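Local coordinates for alkaline phosphatase D (Bacillus subtilis, PDB 2YEQ), which hydrolyses phosphate esters as an alkaline phosphatase and phosphodiesterase with iron and calcium in its active site, at residues T27-D32 and F92-E97; G63-K68 and H73-E78; W204-D209 and M246-S251. One frame throughout, in Å; residues are numbered along the deposited sequence.

Contact 1: T27-D32 and F92-E97; sequences TRLAPD and FKTGHE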
loop_
_atom_site.group_PDB
_atom_site.type_symbol
_atom_site.label_atom_id
_atom_site.label_comp_id
_atom_site.label_asym_id
_atom_site.label_seq_id
_atom_site.Cartn_x
_atom_site.Cartn_y
_atom_site.Cartn_z
ATOM N N THR A 27 18.881 2.217 -2.893
ATOM C CA THR A 27 19.432 1.154 -2.087
ATOM C C THR A 27 19.819 1.736 -0.728
ATOM O O THR A 27 19.575 2.917 -0.463
ATOM C CB THR A 27 20.616 0.457 -2.783
ATOM O OG1 THR A 27 20.885 -0.769 -2.095
ATOM C CG2 THR A 27 21.864 1.368 -2.848
ATOM N N ARG A 28 20.390 0.893 0.115
ATOM C CA ARG A 28 20.862 1.290 1.425
ATOM C C ARG A 28 22.065 0.410 1.761
ATOM O O ARG A 28 22.029 -0.837 1.568
ATOM C CB ARG A 28 19.779 1.112 2.494
ATOM C CG ARG A 28 20.288 1.466 3.936
ATOM C CD ARG A 28 19.222 1.467 5.006
ATOM N NE ARG A 28 19.918 1.560 6.285
ATOM C CZ ARG A 28 19.548 1.026 7.434
ATOM N NH1 ARG A 28 18.401 0.384 7.574
ATOM N NH2 ARG A 28 20.356 1.174 8.490
ATOM N N LEU A 29 23.109 1.040 2.287
ATOM C CA LEU A 29 24.273 0.311 2.823
ATOM C C LEU A 29 24.019 -0.066 4.273
ATOM O O LEU A 29 23.975 0.809 5.143
ATOM C CB LEU A 29 25.540 1.154 2.726
ATOM C CG LEU A 29 25.792 1.800 1.371
ATOM C CD1 LEU A 29 27.124 2.598 1.375
ATOM C CD2 LEU A 29 25.788 0.716 0.284
ATOM N N ALA A 30 23.848 -1.370 4.519
ATOM C CA ALA A 30 23.495 -1.901 5.826
ATOM C C ALA A 30 24.089 -3.307 6.062
ATOM O O ALA A 30 23.345 -4.281 6.203
ATOM C CB ALA A 30 21.951 -1.936 5.966
ATOM N N PRO A 31 25.421 -3.421 6.102
ATOM C CA PRO A 31 26.074 -4.726 6.369
ATOM C C PRO A 31 25.632 -5.474 7.638
ATOM O O PRO A 31 25.703 -6.688 7.641
ATOM C CB PRO A 31 27.572 -4.384 6.404
ATOM C CG PRO A 31 27.637 -2.864 6.568
ATOM C CD PRO A 31 26.401 -2.339 5.905
ATOM N N ASP A 32 25.145 -4.771 8.671
ATOM C CA ASP A 32 24.503 -5.381 9.889
ATOM C C ASP A 32 23.097 -4.761 10.123
ATOM O O ASP A 32 22.943 -3.877 10.983
ATOM C CB ASP A 32 25.405 -5.096 11.105
ATOM C CG ASP A 32 24.990 -5.835 12.369
ATOM O OD1 ASP A 32 23.938 -6.502 12.407
ATOM O OD2 ASP A 32 25.766 -5.735 13.353
ATOM N N PHE A 92 24.221 -0.796 -8.351
ATOM C CA PHE A 92 25.072 0.080 -7.574
ATOM C C PHE A 92 26.393 -0.618 -7.304
ATOM O O PHE A 92 26.457 -1.844 -7.252
ATOM C CB PHE A 92 24.423 0.400 -6.221
ATOM C CG PHE A 92 23.100 1.100 -6.318
ATOM C CD1 PHE A 92 23.034 2.486 -6.360
ATOM C CD2 PHE A 92 21.922 0.379 -6.347
ATOM C CE1 PHE A 92 21.815 3.134 -6.418
ATOM C CE2 PHE A 92 20.678 1.030 -6.421
ATOM C CZ PHE A 92 20.638 2.406 -6.453
ATOM N N LYS A 93 27.421 0.181 -7.049
ATOM C CA LYS A 93 28.737 -0.320 -6.661
ATOM C C LYS A 93 29.282 0.602 -5.582
ATOM O O LYS A 93 29.222 1.818 -5.729
ATOM C CB LYS A 93 29.661 -0.309 -7.871
ATOM C CG LYS A 93 31.003 -0.948 -7.678
ATOM C CD LYS A 93 31.950 -0.517 -8.820
ATOM C CE LYS A 93 33.116 -1.481 -9.028
ATOM N NZ LYS A 93 33.726 -1.327 -10.387
ATOM N N THR A 94 29.786 0.018 -4.503
ATOM C CA THR A 94 30.452 0.783 -3.461
ATOM C C THR A 94 31.756 0.068 -3.141
ATOM O O THR A 94 31.757 -1.100 -2.776
ATOM C CB THR A 94 29.531 1.028 -2.228
ATOM O OG1 THR A 94 30.157 1.961 -1.345
ATOM C CG2 THR A 94 29.158 -0.268 -1.497
ATOM N N GLY A 95 32.858 0.787 -3.315
ATOM C CA GLY A 95 34.181 0.189 -3.323
ATOM C C GLY A 95 34.178 -0.836 -4.435
ATOM O O GLY A 95 33.887 -0.528 -5.598
ATOM N N HIS A 96 34.420 -2.076 -4.061
ATOM C CA HIS A 96 34.400 -3.185 -4.994
ATOM C C HIS A 96 33.087 -3.978 -4.913
ATOM O O HIS A 96 32.897 -4.928 -5.674
ATOM C CB HIS A 96 35.603 -4.102 -4.720
ATOM C CG HIS A 96 36.912 -3.374 -4.699
ATOM N ND1 HIS A 96 37.689 -3.210 -5.826
ATOM C CD2 HIS A 96 37.553 -2.727 -3.696
ATOM C CE1 HIS A 96 38.769 -2.512 -5.509
ATOM N NE2 HIS A 96 38.704 -2.197 -4.227
ATOM N N GLU A 97 32.202 -3.611 -3.987
ATOM C CA GLU A 97 30.971 -4.383 -3.746
ATOM C C GLU A 97 29.898 -4.028 -4.779
ATOM O O GLU A 97 29.698 -2.853 -5.077
ATOM C CB GLU A 97 30.426 -4.143 -2.330
ATOM C CG GLU A 97 31.403 -4.446 -1.190
ATOM C CD GLU A 97 31.620 -5.927 -0.951
ATOM O OE1 GLU A 97 30.751 -6.751 -1.354
ATOM O OE2 GLU A 97 32.674 -6.259 -0.343
#

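Contact 2: G63-K68 and H73-E78; sequences GTEMAK and HSVHVE. With PE5 (3,6,9,12,15,18,21,24-octaoxahexacosan-1-ol), chain B; EDO (1,2-ethanediol), chain R.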
loop_
_atom_site.group_PDB
_atom_site.type_symbol
_atom_site.label_atom_id
_atom_site.label_comp_id
_atom_site.label_asym_id
_atom_site.label_seq_id
_atom_site.Cartn_x
_atom_site.Cartn_y
_atom_site.Cartn_z
ATOM N N GLY A 63 26.483 7.691 -12.432
ATOM C CA GLY A 63 26.890 8.748 -11.519
ATOM C C GLY A 63 27.387 8.218 -10.186
ATOM O O GLY A 63 27.591 7.011 -10.022
ATOM N N THR A 64 27.597 9.131 -9.242
ATOM C CA THR A 64 28.046 8.788 -7.895
ATOM C C THR A 64 27.248 9.597 -6.891
ATOM O O THR A 64 27.126 10.803 -7.034
ATOM C CB THR A 64 29.554 9.062 -7.711
ATOM O OG1 THR A 64 30.257 8.400 -8.757
ATOM C CG2 THR A 64 30.057 8.537 -6.361
ATOM N N GLU A 65 26.678 8.916 -5.907
ATOM C CA GLU A 65 26.003 9.565 -4.782
ATOM C C GLU A 65 26.824 9.341 -3.539
ATOM O O GLU A 65 27.543 8.344 -3.453
ATOM C CB GLU A 65 24.642 8.936 -4.537
ATOM C CG GLU A 65 23.635 9.273 -5.563
ATOM C CD GLU A 65 23.139 10.681 -5.421
ATOM O OE1 GLU A 65 22.598 11.024 -4.342
ATOM O OE2 GLU A 65 23.302 11.437 -6.390
ATOM N N MET A 66 26.705 10.251 -2.572
ATOM C CA MET A 66 27.345 10.061 -1.273
ATOM C C MET A 66 26.281 9.613 -0.309
ATOM O O MET A 66 25.397 10.410 0.047
ATOM C CB MET A 66 27.965 11.367 -0.769
ATOM C CG MET A 66 29.125 11.875 -1.583
ATOM S SD MET A 66 30.491 10.708 -1.728
ATOM C CE MET A 66 31.058 10.538 -0.039
ATOM N N ALA A 67 26.353 8.350 0.111
ATOM C CA ALA A 67 25.461 7.820 1.148
ATOM C C ALA A 67 25.905 8.402 2.496
ATOM O O ALA A 67 27.082 8.354 2.807
ATOM C CB ALA A 67 25.523 6.284 1.171
ATOM N N LYS A 68 24.972 8.921 3.293
ATOM C CA LYS A 68 25.303 9.648 4.544
ATOM C C LYS A 68 24.682 9.014 5.768
ATOM O O LYS A 68 23.541 8.547 5.696
ATOM C CB LYS A 68 24.756 11.078 4.525
ATOM C CG LYS A 68 24.781 11.766 3.198
ATOM C CD LYS A 68 24.564 13.269 3.352
ATOM C CE LYS A 68 23.093 13.642 3.483
ATOM N NZ LYS A 68 22.841 15.001 2.901
ATOM N N HIS A 73 22.631 5.844 5.522
ATOM C CA HIS A 73 23.389 5.461 4.324
ATOM C C HIS A 73 22.468 4.906 3.223
ATOM O O HIS A 73 22.856 4.029 2.422
ATOM C CB HIS A 73 24.513 4.462 4.672
ATOM C CG HIS A 73 25.638 5.074 5.444
ATOM N ND1 HIS A 73 25.681 5.072 6.820
ATOM C CD2 HIS A 73 26.762 5.701 5.030
ATOM C CE1 HIS A 73 26.794 5.659 7.222
ATOM N NE2 HIS A 73 27.462 6.061 6.157
ATOM N N SER A 74 21.248 5.438 3.170
ATOM C CA SER A 74 20.367 5.165 2.058
ATOM C C SER A 74 20.852 5.941 0.838
ATOM O O SER A 74 21.627 6.917 0.919
ATOM C CB SER A 74 18.929 5.539 2.402
ATOM O OG SER A 74 18.821 6.925 2.662
ATOM N N VAL A 75 20.415 5.479 -0.323
ATOM C CA VAL A 75 20.754 6.119 -1.571
ATOM C C VAL A 75 19.466 6.333 -2.371
ATOM O O VAL A 75 18.700 5.391 -2.581
ATOM C CB VAL A 75 21.752 5.247 -2.386
ATOM C CG1 VAL A 75 22.007 5.868 -3.738
ATOM C CG2 VAL A 75 23.068 5.048 -1.597
ATOM N N HIS A 76 19.221 7.567 -2.778
ATOM C CA HIS A 76 18.117 7.894 -3.687
ATOM C C HIS A 76 18.704 8.604 -4.882
ATOM O O HIS A 76 19.326 9.646 -4.724
ATOM C CB HIS A 76 17.108 8.838 -3.031
ATOM C CG HIS A 76 16.375 8.234 -1.877
ATOM N ND1 HIS A 76 16.961 8.040 -0.648
ATOM C CD2 HIS A 76 15.108 7.782 -1.770
ATOM C CE1 HIS A 76 16.082 7.480 0.163
ATOM N NE2 HIS A 76 14.950 7.312 -0.496
ATOM N N VAL A 77 18.518 8.036 -6.069
ATOM C CA VAL A 77 19.057 8.594 -7.299
ATOM C C VAL A 77 17.869 8.877 -8.199
ATOM O O VAL A 77 17.026 8.021 -8.391
ATOM C CB VAL A 77 19.999 7.571 -8.026
ATOM C CG1 VAL A 77 20.342 8.042 -9.441
ATOM C CG2 VAL A 77 21.271 7.295 -7.213
ATOM N N GLU A 78 17.792 10.074 -8.753
ATOM C CA GLU A 78 16.783 10.355 -9.763
ATOM C C GLU A 78 17.477 10.285 -11.132
ATOM O O GLU A 78 18.071 11.249 -11.595
ATOM C CB GLU A 78 16.087 11.694 -9.485
ATOM C CG GLU A 78 15.115 11.552 -8.291
ATOM C CD GLU A 78 14.448 12.857 -7.874
ATOM O OE1 GLU A 78 13.930 13.577 -8.764
ATOM O OE2 GLU A 78 14.440 13.147 -6.657
HETATM C C50 PE5 B . 23.386 17.049 5.188
HETATM O O1 PE5 B . 22.135 16.428 5.525
HETATM C C1 PE5 B . 21.039 16.787 4.659
HETATM C C2 PE5 B . 20.059 15.625 4.418
HETATM O O2 PE5 B . 19.334 15.757 3.168
HETATM C C3 PE5 B . 20.013 15.231 2.017
HETATM C C4 PE5 B . 19.065 14.907 0.887
HETATM C C1 EDO R . 22.046 10.998 -0.598
HETATM O O1 EDO R . 22.324 10.805 0.791
HETATM C C2 EDO R . 22.099 9.654 -1.314
HETATM O O2 EDO R . 21.112 9.615 -2.347
HETATM O O HOH W 1 22.239 8.931 2.373
#

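Contact 3: W204-D209 and M246-S251; sequences WVVTWD and MPLRIS. With CA (calcium ion), chain C.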
loop_
_atom_site.group_PDB
_atom_site.type_symbol
_atom_site.label_atom_id
_atom_site.label_comp_id
_atom_site.label_asym_id
_atom_site.label_seq_id
_atom_site.Cartn_x
_atom_site.Cartn_y
_atom_site.Cartn_z
ATOM N N TRP A 204 8.055 0.672 -8.057
ATOM C CA TRP A 204 6.975 0.731 -7.085
ATOM C C TRP A 204 6.527 2.185 -6.868
ATOM O O TRP A 204 7.347 3.126 -6.889
ATOM C CB TRP A 204 7.393 0.162 -5.738
ATOM C CG TRP A 204 7.494 -1.334 -5.652
ATOM C CD1 TRP A 204 8.016 -2.181 -6.595
ATOM C CD2 TRP A 204 7.104 -2.163 -4.550
ATOM N NE1 TRP A 204 7.958 -3.464 -6.154
ATOM C CE2 TRP A 204 7.416 -3.490 -4.899
ATOM C CE3 TRP A 204 6.506 -1.911 -3.301
ATOM C CZ2 TRP A 204 7.161 -4.552 -4.062
ATOM C CZ3 TRP A 204 6.245 -2.948 -2.481
ATOM C CH2 TRP A 204 6.583 -4.266 -2.841
ATOM N N VAL A 205 5.218 2.340 -6.653
ATOM C CA VAL A 205 4.596 3.582 -6.223
ATOM C C VAL A 205 3.993 3.277 -4.863
ATOM O O VAL A 205 3.005 2.545 -4.746
ATOM C CB VAL A 205 3.548 4.081 -7.227
ATOM C CG1 VAL A 205 2.914 5.427 -6.777
ATOM C CG2 VAL A 205 4.222 4.281 -8.590
ATOM N N VAL A 206 4.617 3.797 -3.805
ATOM C CA VAL A 206 4.180 3.465 -2.457
ATOM C C VAL A 206 3.407 4.628 -1.816
ATOM O O VAL A 206 3.685 5.802 -2.079
ATOM C CB VAL A 206 5.409 3.077 -1.559
ATOM C CG1 VAL A 206 6.139 1.839 -2.149
ATOM C CG2 VAL A 206 6.383 4.262 -1.440
ATOM N N THR A 207 2.451 4.272 -0.962
ATOM C CA THR A 207 1.833 5.219 -0.039
ATOM C C THR A 207 1.552 4.474 1.234
ATOM O O THR A 207 1.427 3.249 1.213
ATOM C CB THR A 207 0.569 5.875 -0.625
ATOM O OG1 THR A 207 0.114 6.877 0.282
ATOM C CG2 THR A 207 -0.554 4.809 -0.938
ATOM N N TRP A 208 1.518 5.176 2.366
ATOM C CA TRP A 208 1.477 4.496 3.670
ATOM C C TRP A 208 0.054 4.469 4.188
ATOM O O TRP A 208 -0.796 5.182 3.680
ATOM C CB TRP A 208 2.385 5.214 4.690
ATOM C CG TRP A 208 2.222 6.686 4.772
ATOM C CD1 TRP A 208 1.057 7.401 4.740
ATOM C CD2 TRP A 208 3.277 7.644 4.916
ATOM N NE1 TRP A 208 1.334 8.750 4.845
ATOM C CE2 TRP A 208 2.685 8.922 4.959
ATOM C CE3 TRP A 208 4.667 7.540 5.034
ATOM C CZ2 TRP A 208 3.434 10.088 5.087
ATOM C CZ3 TRP A 208 5.413 8.692 5.153
ATOM C CH2 TRP A 208 4.790 9.961 5.192
ATOM N N ASP A 209 -0.187 3.660 5.201
ATOM C CA ASP A 209 -1.404 3.752 5.998
ATOM C C ASP A 209 -0.976 3.980 7.455
ATOM O O ASP A 209 -0.050 4.773 7.685
ATOM C CB ASP A 209 -2.326 2.527 5.834
ATOM C CG ASP A 209 -3.731 2.763 6.422
ATOM O OD1 ASP A 209 -4.248 3.915 6.317
ATOM O OD2 ASP A 209 -4.294 1.789 7.039
ATOM N N MET A 246 12.369 3.951 1.066
ATOM C CA MET A 246 11.441 3.916 -0.071
ATOM C C MET A 246 11.956 4.693 -1.263
ATOM O O MET A 246 12.574 5.754 -1.110
ATOM C CB MET A 246 10.084 4.479 0.348
ATOM C CG MET A 246 9.317 3.619 1.303
ATOM S SD MET A 246 8.984 1.960 0.649
ATOM C CE MET A 246 8.058 1.197 1.927
ATOM N N PRO A 247 11.655 4.213 -2.473
ATOM C CA PRO A 247 12.145 4.865 -3.693
ATOM C C PRO A 247 11.283 6.068 -4.082
ATOM O O PRO A 247 10.535 6.025 -5.061
ATOM C CB PRO A 247 12.049 3.759 -4.738
ATOM C CG PRO A 247 10.868 2.985 -4.317
ATOM C CD PRO A 247 10.917 2.980 -2.791
ATOM N N LEU A 248 11.428 7.136 -3.310
ATOM C CA LEU A 248 10.691 8.388 -3.476
ATOM C C LEU A 248 11.574 9.486 -4.032
ATOM O O LEU A 248 12.785 9.470 -3.864
ATOM C CB LEU A 248 10.145 8.810 -2.108
ATOM C CG LEU A 248 9.164 7.826 -1.452
ATOM C CD1 LEU A 248 8.773 8.273 -0.051
ATOM C CD2 LEU A 248 7.883 7.627 -2.280
ATOM N N ARG A 249 10.964 10.474 -4.663
ATOM C CA ARG A 249 11.692 11.642 -5.164
ATOM C C ARG A 249 11.990 12.647 -4.051
ATOM O O ARG A 249 11.450 12.534 -2.970
ATOM C CB ARG A 249 10.904 12.296 -6.296
ATOM C CG ARG A 249 10.887 11.411 -7.514
ATOM C CD ARG A 249 10.176 12.008 -8.674
ATOM N NE ARG A 249 10.160 11.059 -9.795
ATOM C CZ ARG A 249 11.061 11.002 -10.773
ATOM N NH1 ARG A 249 12.092 11.826 -10.818
ATOM N NH2 ARG A 249 10.930 10.101 -11.732
ATOM N N ILE A 250 12.866 13.606 -4.326
ATOM C CA ILE A 250 13.379 14.520 -3.292
ATOM C C ILE A 250 12.275 15.452 -2.696
ATOM O O ILE A 250 12.347 15.867 -1.533
ATOM C CB ILE A 250 14.604 15.328 -3.831
ATOM C CG1 ILE A 250 15.397 15.956 -2.664
ATOM C CG2 ILE A 250 14.167 16.361 -4.867
ATOM C CD1 ILE A 250 15.974 14.921 -1.687
ATOM N N SER A 251 11.223 15.707 -3.463
ATOM C CA SER A 251 10.106 16.496 -2.963
ATOM C C SER A 251 9.337 15.771 -1.853
ATOM O O SER A 251 8.563 16.397 -1.147
ATOM C CB SER A 251 9.172 16.866 -4.114
ATOM O OG SER A 251 8.740 15.672 -4.756
HETATM CA CA CA C . -3.965 -0.223 8.101
HETATM O O HOH W 2 -3.332 -0.793 5.675
#

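Contact 1: T27-D32 and F92-E97
Thr-27 and Phe-92 meet head-on, and their contact is a CH-pi interaction. The methyl of Thr-27 comes straight down onto the aromatic ring: CG2 lies 3.6 Å from the centroid of the Phe-92 ring and only 8° off its normal, so it sits over the middle of the face and not over one side of it. With OG1 turned anti to the backbone N (chi1 -166°), Thr-27 keeps CG2 for the ring and sends its hydroxyl to the carbonyl oxygen of Gly-12. A buried polar atom is thus satisfied without disturbing the apolar face. Thr-27 CB also leans on the ring, 3.7 Å from Phe-92 CE2.

The second pair is aliphatic. Leu-29 and Thr-94 cross at a slant, and the branches that touch are Leu-29 CD2 and Thr-94 CG2, at 3.9 Å. Here too the threonine divides its labour, for Thr-94 OG1 is hydrogen-bonded to the carbonyl oxygen of Pro-45.

Just past Phe-92, Thr-94 N reaches Glu-97 O at 2.9 Å and Glu-97 N returns to Thr-94 O at 2.8 Å, closing a type II' turn with Gly-95 at its first corner.

The backbones themselves stay well apart: the CA atoms of Thr-27 and Phe-92 are 7.9 Å from each other. Such side-chain meshing between separated strands is how the two layers of a beta sandwich pack, here strand 23-28 against strand 87-94 of the four-stranded antiparallel sheet, consistent with the immunoglobulin-like, E-set character of the N-terminal domain.

Contact 2: G63-K68 and H73-E78
Ala-67 and Val-75 touch through methyls, CB to CG2 at 3.9 Å, and further along the strands Glu-65 CG lies closer still to Val-77 CG2, at 3.5 Å. At the closed end His-73 N donates to Lys-68 O (2.9 Å) from above the carbonyl plane, 47° out of it. The His-73 ring turns a face to the carbonyl carbon of Lys-68.

The glutamate does double duty: its chain folds back at chi2 (-74°), packing CG on Val-77, while Glu-65 OE1 takes a hydrogen bond from O2 of the ethanediol (EDO) at 2.9 Å. That same O2 accepts from His-76 N at 2.8 Å, so the diol, probably from the crystallisation liquor, joins the two strands. With an alanine in place of Glu-65, Val-77 CG2 would probably lose its closest neighbour across the contact and the diol O2 its acceptor.

Strands 63-67 and 74-78 are edge strands of different sheets, running at 148° with their axes 6.7 Å apart at the nearest point. They form the corner where the chain passes from one layer of the sandwich to the other, splaying apart beyond the turn. A water fills in beside the diol, taking Lys-68 N and giving to Ser-74 O.

Further out, Gln-42 O receives His-73 NE2, and the His-76 ring stacks on Tyr-243 while its NE2 bonds to Tyr-243 O. Val-46, which touches both Ala-67 and Val-75, pairs through its backbone with Glu-65.

Contact 3: W204-D209 and M246-S251
Val-206 and Met-246 owe their meeting to two side-chain torsions. The valine sets CG1 anti to its own carbonyl carbon (chi1 -60°), which leaves CG2 between the backbone N and the carbonyl carbon and puts both methyls within touch of the loop's side chains. The methionine bends at chi2 (-59°), bringing its sulfur back over them: SD lies 4.0 Å from Val-206 CG1 and 4.1 Å from Val-206 CG2, nearly astride the fork. CG2 then reaches further along the loop, to Leu-248 CD2 at 3.8 Å. One short branched side chain is therefore gripped by two longer ones, each crossing it at a slant, and all of these contacts are apolar.

Beside them Pro-247 turns its ring toward the backbone of Trp-204, but loosely; its CG comes only to 4.4 Å from Trp-204 O. The proline is the centre of an inverse gamma turn, closed by Leu-248 N donating to Met-246 O at 2.8 Å. This tight bend probably helps Met-246 and Leu-248, on either side of Pro-247 in the chain, to reach the same valine, while the proline itself also packs on Val-24 and Trp-26.

Strand 203-206 lies beside strand 145-148, where Val-206 touches His-148. Beyond its end the chain continues to Asp-209, whose OD2 binds the calcium ion at 2.3 Å. Water 2, Asp-151, Asp-210 and Asp-380 are also ligands, and Asp-209 OD1 forms a salt bridge with Arg-279, which should help fix the turn of the carboxylate. The run from a core strand, parallel to strand 145-148, into a loop carrying a metal ligand is consistent with the calcineurin-like metallophosphatase fold, whose metal centre here holds iron and calcium, Asp-151 serving both and Asp-210 also a second calcium.

Overall arrangement
The three contacts follow one sheet inward from the N-terminal domain to the catalytic core. Contacts 1 and 2 have centres 11 Å apart and share a seam: strands 23-28 and 74-79 are neighbours, probably joined by Thr-27 O to Val-75 N (2.7 Å), and Val-75 also packs on Phe-92. Contact 2 reaches contact 3, 16 Å away between centres, through Glu-78, which forms a salt bridge to Arg-249 and probably accepts from Ile-250 N, so it ties the N-terminal domain to the catalytic one. Contacts 1 and 3, 21 Å apart at their centres, do not touch. Only contact 3 carries a metal ligand; in it the side chain of Met-246 is about 14 Å from the bound Fe (III) ion.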